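PDB 6AVX: carboxylesterase SOBER1 from Arabidopsis thaliana, which hydrolyses carboxylic esters with a preference for short acyl chains, has phospholipase A2 activity, and dampens the plant hypersensitive response triggered by the bacterial effector AvrBsT. Local coordinates for residues A[6-12]-A[36-42]; A[99-105]-A[123-129]; A[167-171]-A[185-189]. The protein carries 1 engineered substitution. The contacts are given in a common frame with arbitrary orientation. Residue numbers count along the deposited sequence, not the author numbering.

Contact 1: A[6-12]-A[36-42]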
ATOM      1  N   THR A   6     -18.167   3.606   1.881  1.00 17.29           N
ATOM      2  CA  THR A   6     -16.808   3.312   1.404  1.00 12.07           C
ATOM      3  C   THR A   6     -15.787   3.733   2.455  1.00  9.83           C
ATOM      4  O   THR A   6     -15.899   4.808   3.046  1.00 10.54           O
ATOM      5  CB  THR A   6     -16.530   4.063   0.106  1.00 17.76           C
ATOM      6  OG1 THR A   6     -17.483   3.666  -0.893  1.00 27.76           O
ATOM      7  CG2 THR A   6     -15.130   3.787  -0.393  1.00 14.47           C
ATOM      8  N   PHE A   7     -14.793   2.890   2.708  1.00  7.33           N
ATOM      9  CA  PHE A   7     -13.751   3.151   3.689  1.00  6.57           C
ATOM     10  C   PHE A   7     -12.416   3.103   2.966  1.00  6.96           C
ATOM     11  O   PHE A   7     -12.124   2.122   2.268  1.00  7.97           O
ATOM     12  CB  PHE A   7     -13.779   2.063   4.761  1.00  8.45           C
ATOM     13  CG  PHE A   7     -12.699   2.197   5.788  1.00  8.82           C
ATOM     14  CD1 PHE A   7     -12.758   3.186   6.742  1.00  9.44           C
ATOM     15  CD2 PHE A   7     -11.629   1.323   5.808  1.00  9.67           C
ATOM     16  CE1 PHE A   7     -11.762   3.317   7.689  1.00 13.19           C
ATOM     17  CE2 PHE A   7     -10.633   1.446   6.761  1.00 12.34           C
ATOM     18  CZ  PHE A   7     -10.696   2.443   7.696  1.00 11.58           C
ATOM     19  N   ILE A   8     -11.610   4.143   3.127  1.00  5.86           N
ATOM     20  CA  ILE A   8     -10.304   4.247   2.478  1.00  6.29           C
ATOM     21  C   ILE A   8      -9.266   4.465   3.567  1.00  6.48           C
ATOM     22  O   ILE A   8      -9.282   5.496   4.257  1.00  7.26           O
ATOM     23  CB  ILE A   8     -10.253   5.380   1.442  1.00  6.53           C
ATOM     24  CG1 ILE A   8     -11.407   5.230   0.441  1.00  7.98           C
ATOM     25  CG2 ILE A   8      -8.911   5.373   0.744  1.00  7.72           C
ATOM     26  CD1 ILE A   8     -11.518   6.355  -0.573  1.00  9.53           C
ATOM     27  N   LEU A   9      -8.370   3.496   3.718  1.00  6.11           N
ATOM     28  CA  LEU A   9      -7.264   3.560   4.654  1.00  5.70           C
ATOM     29  C   LEU A   9      -6.028   3.970   3.869  1.00  5.68           C
ATOM     30  O   LEU A   9      -5.679   3.312   2.884  1.00  8.05           O
ATOM     31  CB  LEU A   9      -7.057   2.172   5.260  1.00  6.43           C
ATOM     32  CG  LEU A   9      -5.927   2.055   6.274  1.00  7.34           C
ATOM     33  CD1 LEU A   9      -6.210   2.935   7.465  1.00  9.30           C
ATOM     34  CD2 LEU A   9      -5.705   0.619   6.691  1.00  7.82           C
ATOM     35  N   TRP A  10      -5.369   5.047   4.280  1.00  5.35           N
ATOM     36  CA  TRP A  10      -4.164   5.541   3.624  1.00  5.65           C
ATOM     37  C   TRP A  10      -2.977   5.398   4.558  1.00  5.69           C
ATOM     38  O   TRP A  10      -3.022   5.905   5.680  1.00  6.29           O
ATOM     39  CB  TRP A  10      -4.301   7.014   3.232  1.00  7.84           C
ATOM     40  CG  TRP A  10      -3.129   7.452   2.399  1.00  8.84           C
ATOM     41  CD1 TRP A  10      -1.884   7.794   2.840  1.00 10.83           C
ATOM     42  CD2 TRP A  10      -3.080   7.516   0.971  1.00 10.01           C
ATOM     43  NE1 TRP A  10      -1.061   8.072   1.767  1.00 11.59           N
ATOM     44  CE2 TRP A  10      -1.776   7.914   0.615  1.00 10.69           C
ATOM     45  CE3 TRP A  10      -4.013   7.305  -0.036  1.00 10.43           C
ATOM     46  CZ2 TRP A  10      -1.387   8.092  -0.711  1.00 12.65           C
ATOM     47  CZ3 TRP A  10      -3.618   7.478  -1.360  1.00 12.40           C
ATOM     48  CH2 TRP A  10      -2.326   7.877  -1.674  1.00 13.70           C
ATOM     49  N   LEU A  11      -1.905   4.765   4.086  1.00  5.16           N
ATOM     50  CA  LEU A  11      -0.727   4.456   4.886  1.00  4.78           C
ATOM     51  C   LEU A  11       0.453   5.283   4.393  1.00  5.11           C
ATOM     52  O   LEU A  11       0.906   5.116   3.256  1.00  5.73           O
ATOM     53  CB  LEU A  11      -0.415   2.966   4.792  1.00  5.39           C
ATOM     54  CG  LEU A  11      -1.565   2.063   5.233  1.00  5.47           C
ATOM     55  CD1 LEU A  11      -1.267   0.607   4.997  1.00  7.70           C
ATOM     56  CD2 LEU A  11      -1.949   2.318   6.695  1.00  8.34           C
ATOM     57  N   HIS A  12       0.954   6.167   5.258  1.00  5.45           N
ATOM     58  CA  HIS A  12       2.037   7.079   4.927  1.00  5.43           C
ATOM     59  C   HIS A  12       3.364   6.335   4.759  1.00  5.21           C
ATOM     60  O   HIS A  12       3.519   5.170   5.119  1.00  6.23           O
ATOM     61  CB  HIS A  12       2.156   8.156   6.015  1.00  5.40           C
ATOM     62  CG  HIS A  12       2.596   7.634   7.353  1.00  5.48           C
ATOM     63  ND1 HIS A  12       3.900   7.272   7.618  1.00  5.22           N
ATOM     64  CD2 HIS A  12       1.907   7.409   8.496  1.00  5.27           C
ATOM     65  CE1 HIS A  12       3.986   6.845   8.875  1.00  5.67           C
ATOM     66  NE2 HIS A  12       2.794   6.923   9.430  1.00  6.16           N
ATOM     67  N   ALA A  36     -16.967   9.085   1.230  1.00  8.55           N
ATOM     68  CA  ALA A  36     -16.030   8.084   1.715  1.00  7.93           C
ATOM     69  C   ALA A  36     -15.540   8.442   3.105  1.00  9.04           C
ATOM     70  O   ALA A  36     -15.322   9.617   3.431  1.00  9.95           O
ATOM     71  CB  ALA A  36     -14.842   7.969   0.764  1.00  9.80           C
ATOM     72  N   SER A  37     -15.362   7.415   3.920  1.00  8.15           N
ATOM     73  CA  SER A  37     -14.754   7.546   5.235  0.51  8.44           C
ATOM     74  C   SER A  37     -13.270   7.239   5.099  1.00  8.38           C
ATOM     75  O   SER A  37     -12.901   6.112   4.764  1.00 10.50           O
ATOM     76  CB  SER A  37     -15.388   6.557   6.211  0.51  9.49           C
ATOM     77  OG  SER A  37     -14.739   6.602   7.472  0.51 12.27           O
ATOM     78  N   TRP A  38     -12.431   8.227   5.343  1.00  8.03           N
ATOM     79  CA  TRP A  38     -10.991   8.075   5.222  1.00  7.23           C
ATOM     80  C   TRP A  38     -10.375   7.873   6.594  1.00  8.02           C
ATOM     81  O   TRP A  38     -10.863   8.401   7.599  1.00 10.19           O
ATOM     82  CB  TRP A  38     -10.378   9.344   4.639  1.00  9.32           C
ATOM     83  CG  TRP A  38     -10.724   9.629   3.235  1.00  8.66           C
ATOM     84  CD1 TRP A  38     -11.883  10.181   2.769  1.00 12.52           C
ATOM     85  CD2 TRP A  38      -9.907   9.396   2.092  1.00  8.77           C
ATOM     86  NE1 TRP A  38     -11.829  10.298   1.407  1.00 12.07           N
ATOM     87  CE2 TRP A  38     -10.620   9.842   0.963  1.00  9.93           C
ATOM     88  CE3 TRP A  38      -8.629   8.882   1.914  1.00  9.06           C
ATOM     89  CZ2 TRP A  38     -10.106   9.763  -0.321  1.00 10.95           C
ATOM     90  CZ3 TRP A  38      -8.120   8.814   0.638  1.00 11.24           C
ATOM     91  CH2 TRP A  38      -8.862   9.257  -0.467  1.00 11.35           C
ATOM     92  N   LEU A  39      -9.266   7.135   6.633  1.00  6.39           N
ATOM     93  CA  LEU A  39      -8.479   7.020   7.849  1.00  6.94           C
ATOM     94  C   LEU A  39      -7.004   7.065   7.501  1.00  6.69           C
ATOM     95  O   LEU A  39      -6.545   6.337   6.619  1.00  6.74           O
ATOM     96  CB  LEU A  39      -8.820   5.731   8.586  1.00  7.64           C
ATOM     97  CG  LEU A  39      -8.193   5.616   9.963  1.00  9.49           C
ATOM     98  CD1 LEU A  39      -8.762   6.654  10.923  1.00 13.13           C
ATOM     99  CD2 LEU A  39      -8.414   4.224  10.512  1.00 12.86           C
ATOM    100  N   PHE A  40      -6.283   7.945   8.181  1.00  5.85           N
ATOM    101  CA  PHE A  40      -4.857   8.160   7.971  1.00  6.58           C
ATOM    102  C   PHE A  40      -4.155   7.889   9.297  1.00  7.12           C
ATOM    103  O   PHE A  40      -3.884   8.827  10.060  1.00  7.56           O
ATOM    104  CB  PHE A  40      -4.588   9.596   7.531  1.00  7.39           C
ATOM    105  CG  PHE A  40      -5.052   9.916   6.127  1.00  6.97           C
ATOM    106  CD1 PHE A  40      -4.151   9.970   5.096  1.00  7.53           C
ATOM    107  CD2 PHE A  40      -6.394  10.178   5.850  1.00  6.77           C
ATOM    108  CE1 PHE A  40      -4.563  10.265   3.810  1.00  8.11           C
ATOM    109  CE2 PHE A  40      -6.795  10.491   4.557  1.00  7.56           C
ATOM    110  CZ  PHE A  40      -5.881  10.528   3.556  1.00  8.16           C
ATOM    111  N   PRO A  41      -3.844   6.629   9.604  1.00  6.25           N
ATOM    112  CA  PRO A  41      -3.156   6.304  10.862  1.00  6.19           C
ATOM    113  C   PRO A  41      -1.707   6.756  10.816  1.00  6.38           C
ATOM    114  O   PRO A  41      -1.165   7.094   9.757  1.00  6.94           O
ATOM    115  CB  PRO A  41      -3.260   4.779  10.940  1.00  7.77           C
ATOM    116  CG  PRO A  41      -3.302   4.359   9.509  1.00  6.96           C
ATOM    117  CD  PRO A  41      -4.140   5.419   8.829  1.00  6.16           C
ATOM    118  N   SER A  42      -1.048   6.725  11.982  1.00  5.69           N
ATOM    119  CA  SER A  42       0.362   7.075  12.087  1.00  6.26           C
ATOM    120  C   SER A  42       1.148   5.894  12.631  1.00  6.38           C
ATOM    121  O   SER A  42       0.757   5.291  13.639  1.00  6.69           O
ATOM    122  CB  SER A  42       0.557   8.271  13.005  1.00  6.64           C
ATOM    123  OG  SER A  42       0.031   9.432  12.401  1.00  7.48           O
TER
HETATM  124  O   HOH W   1      -1.115   7.300   7.013  1.00  6.84           O
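Ile8 and Trp38 form the apolar centre where edge strand 37-39 runs parallel to strand 7-11 in a beta-alpha-beta unit of the alpha/beta-hydrolase sheet. Ile8 CD1 sits over the six-membered ring of Trp38, 3.9 Å from its centroid in a CH-pi contact, and also 3.9 Å from Ala36 CB. Farther along this face, Phe40 CE1 comes within 3.3 Å of Trp10 CB, while the Trp10 and Phe40 rings are slid so far apart that they barely overlap. On the other face Leu9 CD1 meets Leu39 CD2 at 4.0 Å and Pro41 CD at 3.5 Å, and helix 75-94 packs against Phe7, Leu9 and Leu39. Between the faces the backbones alternate as donor and acceptor: Ser37 N to Thr6 O (2.8 Å), then Ile8 N to Ser37 O, Leu39 N to Ile8 O and Trp10 N to Leu39 O (each 2.9 Å). Beyond Trp10 the strands part, and a water bridges the gap, donating to Trp10 O (2.7 Å) and Pro41 O (2.8 Å) and accepting from His12 N (2.9 Å).

Contact 2: A[99-105]-A[123-129]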
ATOM      1  N   PRO A  99     -16.812  -5.622   3.081  1.00 10.05           N
ATOM      2  CA  PRO A  99     -15.372  -5.728   2.773  1.00  9.47           C
ATOM      3  C   PRO A  99     -15.010  -5.220   1.390  1.00  8.67           C
ATOM      4  O   PRO A  99     -13.931  -4.642   1.222  1.00  9.20           O
ATOM      5  CB  PRO A  99     -15.092  -7.226   2.934  1.00 12.15           C
ATOM      6  CG  PRO A  99     -16.169  -7.714   3.856  1.00 13.82           C
ATOM      7  CD  PRO A  99     -17.367  -6.884   3.617  1.00 11.39           C
ATOM      8  N   GLU A 100     -15.869  -5.414   0.400  1.00  9.55           N
ATOM      9  CA  GLU A 100     -15.588  -4.952  -0.948  1.00 10.78           C
ATOM     10  C   GLU A 100     -15.678  -3.436  -1.092  1.00  8.77           C
ATOM     11  O   GLU A 100     -15.366  -2.914  -2.163  1.00 10.18           O
ATOM     12  CB  GLU A 100     -16.544  -5.639  -1.922  1.00 15.62           C
ATOM     13  CG  GLU A 100     -16.357  -7.138  -2.012  1.00 34.09           C
ATOM     14  CD  GLU A 100     -15.453  -7.533  -3.158  1.00 51.01           C
ATOM     15  OE1 GLU A 100     -14.296  -7.062  -3.192  1.00 57.49           O
ATOM     16  OE2 GLU A 100     -15.903  -8.299  -4.038  1.00 32.80           O
ATOM     17  N   ASN A 101     -16.097  -2.723  -0.054  1.00  8.30           N
ATOM     18  CA  ASN A 101     -16.077  -1.266  -0.041  1.00  9.78           C
ATOM     19  C   ASN A 101     -14.886  -0.714   0.732  1.00  7.39           C
ATOM     20  O   ASN A 101     -14.845   0.499   1.005  1.00  8.51           O
ATOM     21  CB  ASN A 101     -17.396  -0.720   0.514  1.00 11.11           C
ATOM     22  CG  ASN A 101     -18.545  -0.842  -0.476  1.00 16.36           C
ATOM     23  OD1 ASN A 101     -18.537  -1.686  -1.367  1.00 30.16           O
ATOM     24  ND2 ASN A 101     -19.530   0.030  -0.331  1.00 39.57           N
ATOM     25  N   VAL A 102     -13.925  -1.567   1.077  1.00  7.17           N
ATOM     26  CA  VAL A 102     -12.713  -1.179   1.791  1.00  6.94           C
ATOM     27  C   VAL A 102     -11.589  -1.087   0.782  1.00  6.71           C
ATOM     28  O   VAL A 102     -11.330  -2.046   0.043  1.00  7.12           O
ATOM     29  CB  VAL A 102     -12.359  -2.218   2.867  1.00  7.58           C
ATOM     30  CG1 VAL A 102     -10.992  -1.933   3.475  1.00  7.69           C
ATOM     31  CG2 VAL A 102     -13.446  -2.262   3.941  1.00  7.48           C
ATOM     32  N   PHE A 103     -10.890   0.038   0.773  1.00  6.30           N
ATOM     33  CA  PHE A 103      -9.727   0.249  -0.077  1.00  6.62           C
ATOM     34  C   PHE A 103      -8.542   0.608   0.801  1.00  6.06           C
ATOM     35  O   PHE A 103      -8.678   1.447   1.703  1.00  7.71           O
ATOM     36  CB  PHE A 103     -10.003   1.362  -1.089  1.00  6.97           C
ATOM     37  CG  PHE A 103     -11.077   0.995  -2.049  1.00  6.73           C
ATOM     38  CD1 PHE A 103     -12.409   1.147  -1.710  1.00  7.69           C
ATOM     39  CD2 PHE A 103     -10.758   0.429  -3.262  1.00  7.22           C
ATOM     40  CE1 PHE A 103     -13.411   0.742  -2.592  1.00  8.22           C
ATOM     41  CE2 PHE A 103     -11.756   0.040  -4.138  1.00  8.46           C
ATOM     42  CZ  PHE A 103     -13.063   0.198  -3.797  1.00  8.68           C
ATOM     43  N   ILE A 104      -7.403  -0.033   0.565  1.00  5.15           N
ATOM     44  CA  ILE A 104      -6.165   0.238   1.284  0.61  5.60           C
ATOM     45  C   ILE A 104      -5.198   0.858   0.287  1.00  5.33           C
ATOM     46  O   ILE A 104      -5.005   0.315  -0.799  1.00  6.11           O
ATOM     47  CB  ILE A 104      -5.559  -1.049   1.876  0.61  5.56           C
ATOM     48  CG1 ILE A 104      -6.623  -1.955   2.517  0.61  7.31           C
ATOM     49  CG2 ILE A 104      -4.470  -0.693   2.877  0.61  7.83           C
ATOM     50  CD1 ILE A 104      -7.403  -1.319   3.620  0.61  8.43           C
ATOM     51  N   CYS A 105      -4.582   1.975   0.655  1.00  5.79           N
ATOM     52  CA  CYS A 105      -3.666   2.681  -0.227  1.00  5.63           C
ATOM     53  C   CYS A 105      -2.460   3.121   0.571  1.00  5.58           C
ATOM     54  O   CYS A 105      -2.547   3.318   1.782  1.00  5.60           O
ATOM     55  CB  CYS A 105      -4.313   3.958  -0.774  1.00  6.38           C
ATOM     56  SG  CYS A 105      -5.947   3.816  -1.488  1.00  8.75           S
ATOM     57  N   LYS A 123     -10.449 -11.843   3.713  1.00  6.41           N
ATOM     58  CA  LYS A 123     -11.580 -11.516   2.859  1.00  5.87           C
ATOM     59  C   LYS A 123     -11.146 -10.674   1.665  1.00  7.14           C
ATOM     60  O   LYS A 123     -10.138  -9.964   1.719  1.00  6.83           O
ATOM     61  CB  LYS A 123     -12.634 -10.757   3.659  1.00  9.10           C
ATOM     62  CG  LYS A 123     -13.158 -11.621   4.813  1.00 11.18           C
ATOM     63  CD  LYS A 123     -14.145 -10.903   5.680  1.00 13.14           C
ATOM     64  CE  LYS A 123     -14.586 -11.796   6.840  1.00 16.59           C
ATOM     65  NZ  LYS A 123     -15.415 -11.048   7.800  1.00 18.32           N
ATOM     66  N   THR A 124     -11.905 -10.777   0.581  1.00  6.51           N
ATOM     67  CA  THR A 124     -11.718  -9.903  -0.572  1.00  7.22           C
ATOM     68  C   THR A 124     -12.088  -8.482  -0.188  1.00  6.94           C
ATOM     69  O   THR A 124     -13.156  -8.236   0.377  1.00  7.71           O
ATOM     70  CB  THR A 124     -12.607 -10.337  -1.739  1.00  6.77           C
ATOM     71  OG1 THR A 124     -12.435 -11.744  -1.977  1.00  7.51           O
ATOM     72  CG2 THR A 124     -12.273  -9.544  -2.998  1.00  8.59           C
ATOM     73  N   LEU A 125     -11.226  -7.548  -0.518  1.00  6.53           N
ATOM     74  CA  LEU A 125     -11.466  -6.132  -0.270  1.00  5.76           C
ATOM     75  C   LEU A 125     -11.748  -5.439  -1.594  1.00  6.47           C
ATOM     76  O   LEU A 125     -11.669  -6.031  -2.675  1.00  6.69           O
ATOM     77  CB  LEU A 125     -10.277  -5.515   0.468  1.00  6.52           C
ATOM     78  CG  LEU A 125      -9.937  -6.192   1.795  1.00  6.24           C
ATOM     79  CD1 LEU A 125      -8.651  -5.615   2.367  1.00  8.36           C
ATOM     80  CD2 LEU A 125     -11.083  -6.101   2.778  1.00  9.68           C
ATOM     81  N   GLY A 126     -12.077  -4.151  -1.499  1.00  6.91           N
ATOM     82  CA  GLY A 126     -12.323  -3.360  -2.689  1.00  7.34           C
ATOM     83  C   GLY A 126     -11.077  -3.227  -3.544  1.00  6.94           C
ATOM     84  O   GLY A 126     -11.124  -3.337  -4.768  1.00  7.40           O
ATOM     85  N   GLY A 127      -9.938  -3.007  -2.916  1.00  6.68           N
ATOM     86  CA  GLY A 127      -8.716  -2.893  -3.672  1.00  7.28           C
ATOM     87  C   GLY A 127      -7.548  -2.470  -2.814  1.00  5.77           C
ATOM     88  O   GLY A 127      -7.721  -1.941  -1.712  1.00  6.85           O
ATOM     89  N   GLY A 128      -6.360  -2.670  -3.356  1.00  6.01           N
ATOM     90  CA  GLY A 128      -5.134  -2.146  -2.795  1.00  6.48           C
ATOM     91  C   GLY A 128      -4.450  -1.261  -3.814  1.00  6.05           C
ATOM     92  O   GLY A 128      -4.164  -1.715  -4.933  1.00  7.07           O
ATOM     93  N   ALA A 129      -4.189  -0.004  -3.460  1.00  6.11           N
ATOM     94  CA  ALA A 129      -3.489   0.935  -4.338  1.00  5.86           C
ATOM     95  C   ALA A 129      -2.104   1.170  -3.762  1.00  5.79           C
ATOM     96  O   ALA A 129      -1.964   1.748  -2.678  1.00  7.16           O
ATOM     97  CB  ALA A 129      -4.239   2.254  -4.443  1.00  6.65           C
TER
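Pro99 opens a short 3-10 turn that leads into strand 102-107, the strand that runs to the probable nucleophile elbow at Ser108, as in other alpha/beta hydrolases; its parallel neighbour 127-131 follows through a beta-alpha-beta crossover. Pro99 CB packs against Leu125 CD2 at 4.2 Å, and Pro99 O receives a CA-H...O contact from Leu125 CA at 3.2 Å. Glu100 OE1 lies 2.9 Å from Leu125 O, two acceptors brought together by Arg211 of helix 198-212, which forms a salt bridge with the carboxylate and a hydrogen bond with that carbonyl. Val102 O is approached by two successive amides, Gly126 N at 2.7 Å and Gly127 N at 3.4 Å, both weak bonds because of their angles or length, while its side chain meets Leu125. Phe103 lays its ring face over Gly126, whose CA is 4.0 Å from the ring centroid; a beta carbon at Gly126 would fall 2.6 Å from Phe103 CZ, so the close approach depends on a bare backbone. From here the pairing becomes regular. Ile104 takes part through both its polar backbone atoms, Ile104 N donating to Gly127 O at 3.0 Å and Ile104 O accepting from Ala129 N at 2.8 Å, and its side chain reaches Leu125 and helix 109-120. At Cys105 the side chains meet directly, SG lying 3.8 Å from Ala129 CB.

Contact 3: A[167-171]-A[185-189]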
ATOM      1  N   PHE A 167      12.181   1.865 -10.060  1.00  9.16           N
ATOM      2  CA  PHE A 167      11.069   1.405 -10.883  1.00 10.08           C
ATOM      3  C   PHE A 167      11.100  -0.113 -11.051  1.00 10.24           C
ATOM      4  O   PHE A 167      10.050  -0.771 -11.035  1.00 10.02           O
ATOM      5  CB  PHE A 167      11.136   2.133 -12.229  1.00 11.70           C
ATOM      6  CG  PHE A 167       9.977   1.858 -13.153  1.00 10.17           C
ATOM      7  CD1 PHE A 167       8.725   2.397 -12.914  1.00 10.48           C
ATOM      8  CD2 PHE A 167      10.157   1.093 -14.300  1.00 13.73           C
ATOM      9  CE1 PHE A 167       7.672   2.170 -13.775  1.00 10.47           C
ATOM     10  CE2 PHE A 167       9.099   0.856 -15.166  1.00 15.76           C
ATOM     11  CZ  PHE A 167       7.858   1.400 -14.902  1.00 13.14           C
ATOM     12  N   GLU A 168      12.296  -0.695 -11.169  1.00 10.76           N
ATOM     13  CA  GLU A 168      12.402  -2.147 -11.313  1.00 12.92           C
ATOM     14  C   GLU A 168      11.851  -2.893 -10.098  1.00 12.59           C
ATOM     15  O   GLU A 168      11.376  -4.028 -10.232  1.00 13.23           O
ATOM     16  CB  GLU A 168      13.854  -2.566 -11.557  1.00 15.78           C
ATOM     17  CG  GLU A 168      14.801  -2.233 -10.409  1.00 18.48           C
ATOM     18  CD  GLU A 168      16.073  -3.068 -10.436  1.00 45.05           C
ATOM     19  OE1 GLU A 168      16.520  -3.518  -9.357  1.00 28.14           O
ATOM     20  OE2 GLU A 168      16.616  -3.284 -11.540  1.00 38.76           O
ATOM     21  N   ALA A 169      11.924  -2.301  -8.907  1.00 10.84           N
ATOM     22  CA  ALA A 169      11.321  -2.930  -7.739  1.00 10.26           C
ATOM     23  C   ALA A 169       9.810  -2.971  -7.853  1.00 12.44           C
ATOM     24  O   ALA A 169       9.175  -3.907  -7.352  1.00 13.86           O
ATOM     25  CB  ALA A 169      11.726  -2.196  -6.466  1.00 12.92           C
ATOM     26  N   GLY A 170       9.214  -1.970  -8.501  1.00 10.20           N
ATOM     27  CA  GLY A 170       7.787  -2.003  -8.751  1.00 12.59           C
ATOM     28  C   GLY A 170       7.434  -3.007  -9.828  1.00 11.13           C
ATOM     29  O   GLY A 170       6.499  -3.796  -9.675  1.00 12.90           O
ATOM     30  N   GLN A 171       8.196  -3.017 -10.921  1.00 11.81           N
ATOM     31  CA  GLN A 171       7.960  -3.999 -11.972  1.00 13.61           C
ATOM     32  C   GLN A 171       8.062  -5.423 -11.442  1.00 12.62           C
ATOM     33  O   GLN A 171       7.330  -6.301 -11.900  1.00 12.40           O
ATOM     34  CB  GLN A 171       8.966  -3.807 -13.100  1.00 12.57           C
ATOM     35  CG  GLN A 171       8.814  -2.511 -13.882  1.00 17.06           C
ATOM     36  CD  GLN A 171       9.893  -2.367 -14.944  1.00 19.52           C
ATOM     37  OE1 GLN A 171      11.089  -2.344 -14.639  1.00 20.71           O
ATOM     38  NE2 GLN A 171       9.475  -2.291 -16.201  1.00 21.74           N
ATOM     39  N   GLU A 185      -3.048  -4.212 -11.984  1.00  8.55           N
ATOM     40  CA  GLU A 185      -2.823  -3.225 -13.027  1.00  9.67           C
ATOM     41  C   GLU A 185      -1.612  -2.402 -12.626  1.00  9.57           C
ATOM     42  O   GLU A 185      -1.563  -1.864 -11.515  1.00  9.44           O
ATOM     43  CB  GLU A 185      -4.006  -2.276 -13.205  1.00 11.03           C
ATOM     44  CG  GLU A 185      -3.697  -1.243 -14.312  1.00 15.72           C
ATOM     45  CD  GLU A 185      -4.699  -0.116 -14.464  1.00 19.83           C
ATOM     46  OE1 GLU A 185      -5.812  -0.178 -13.908  1.00 18.81           O
ATOM     47  OE2 GLU A 185      -4.338   0.852 -15.171  1.00 20.21           O
ATOM     48  N   PHE A 186      -0.640  -2.288 -13.514  1.00  9.96           N
ATOM     49  CA  PHE A 186       0.552  -1.499 -13.256  1.00 11.55           C
ATOM     50  C   PHE A 186       0.464  -0.235 -14.100  1.00 10.13           C
ATOM     51  O   PHE A 186       0.254  -0.305 -15.323  1.00 13.06           O
ATOM     52  CB  PHE A 186       1.788  -2.310 -13.617  1.00 11.77           C
ATOM     53  CG  PHE A 186       3.076  -1.659 -13.234  1.00 12.76           C
ATOM     54  CD1 PHE A 186       3.653  -1.881 -12.000  1.00 11.55           C
ATOM     55  CD2 PHE A 186       3.726  -0.818 -14.127  1.00 18.34           C
ATOM     56  CE1 PHE A 186       4.868  -1.273 -11.662  1.00 13.49           C
ATOM     57  CE2 PHE A 186       4.923  -0.214 -13.794  1.00 19.28           C
ATOM     58  CZ  PHE A 186       5.493  -0.446 -12.554  1.00 14.64           C
ATOM     59  N   LYS A 187       0.585   0.916 -13.455  1.00  9.32           N
ATOM     60  CA  LYS A 187       0.481   2.215 -14.106  1.00 10.08           C
ATOM     61  C   LYS A 187       1.810   2.937 -13.927  1.00 10.06           C
ATOM     62  O   LYS A 187       2.146   3.368 -12.816  1.00  8.72           O
ATOM     63  CB  LYS A 187      -0.667   3.020 -13.497  1.00 13.15           C
ATOM     64  CG  LYS A 187      -0.993   4.307 -14.219  1.00 16.44           C
ATOM     65  CD  LYS A 187      -1.505   4.039 -15.620  1.00 22.84           C
ATOM     66  CE  LYS A 187      -1.932   5.324 -16.305  1.00 35.50           C
ATOM     67  NZ  LYS A 187      -1.753   5.226 -17.778  1.00 41.89           N
ATOM     68  N   ALA A 188       2.575   3.055 -15.015  1.00 10.72           N
ATOM     69  CA  ALA A 188       3.845   3.763 -14.989  1.00 10.30           C
ATOM     70  C   ALA A 188       3.602   5.244 -15.218  1.00 11.24           C
ATOM     71  O   ALA A 188       2.733   5.633 -16.008  1.00 12.93           O
ATOM     72  CB  ALA A 188       4.782   3.249 -16.084  1.00 11.91           C
ATOM     73  N   TYR A 189       4.386   6.068 -14.534  1.00  9.73           N
ATOM     74  CA  TYR A 189       4.335   7.520 -14.676  1.00 10.02           C
ATOM     75  C   TYR A 189       5.680   7.993 -15.214  1.00 12.47           C
ATOM     76  O   TYR A 189       6.644   8.131 -14.443  1.00  9.82           O
ATOM     77  CB  TYR A 189       3.970   8.186 -13.344  1.00 11.07           C
ATOM     78  CG  TYR A 189       2.497   7.989 -13.105  1.00  9.96           C
ATOM     79  CD1 TYR A 189       1.592   8.904 -13.602  1.00 11.61           C
ATOM     80  CD2 TYR A 189       2.008   6.857 -12.470  1.00  9.29           C
ATOM     81  CE1 TYR A 189       0.244   8.724 -13.464  1.00 11.09           C
ATOM     82  CE2 TYR A 189       0.643   6.665 -12.321  1.00  9.98           C
ATOM     83  CZ  TYR A 189      -0.231   7.609 -12.825  1.00  9.23           C
ATOM     84  OH  TYR A 189      -1.592   7.471 -12.720  1.00 10.32           O
TER
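Phe186 and Phe167 account for most of the buried surface in this small contact, which sets the short helix 167-171 against strand 184-189, the last strand of the central parallel sheet. The short segments run nearly antiparallel, at 165°, with axes 10.5 Å apart, so long aromatic side chains have to span the space between them. The CA-to-CB bond of Phe186 points toward the helix, and its ring brings CE2 to 3.5 Å from Phe167 CZ. The two rings are inclined at 71° with centroids 5.5 Å apart, an oblique arrangement. The other flank of the Phe186 ring rests on the helix backbone, where CE1 lies 3.6 Å from Gly170 C and 3.8 Å from Gln171 N. At Gly170 the ring thus meets bare backbone. The aliphatic part of Gln171 adds a looser touch, its CG being 4.1 Å from Phe186 CZ. The CA-to-CB bond of Phe167 points sideways, but the end of its ring comes nearer the strand, and CZ also meets Ala188 CB at 3.8 Å, near the plane of the ring. The interface is thus wholly apolar in its side-chain contacts. Phe167 lies about 5 Å, side chain to side chain, from Asp162, probably the acid of the charge relay. Phe186 also meets Trp156 of the neighbouring strand 154-159, while Lys187 and Tyr189 touch helix 198-212, so helices flank this edge strand on both sides of the sheet.

In the fold
From the N terminus, strand 7-11 leads through helix 18-21 to strand 37-39, and contact 1 closes this first loop at one edge of the parallel sheet. Contact 2 closes the next, in which helix 109-120 joins strands 102-107 and 127-131; contact 3 follows, bringing helix 167-171 against strand 184-189 at the far edge. The three loops follow in series, without nesting or crossing. Contacts 1 and 2 meet directly because strands 7-11 and 102-107 are neighbours: Leu9 O and Leu11 N probably hydrogen-bond to Cys105 N and Cys105 O, each at 2.8 Å. Contact 3, centred about 20 Å from contact 2 and 23 Å from contact 1, is linked to them through the shared sheet.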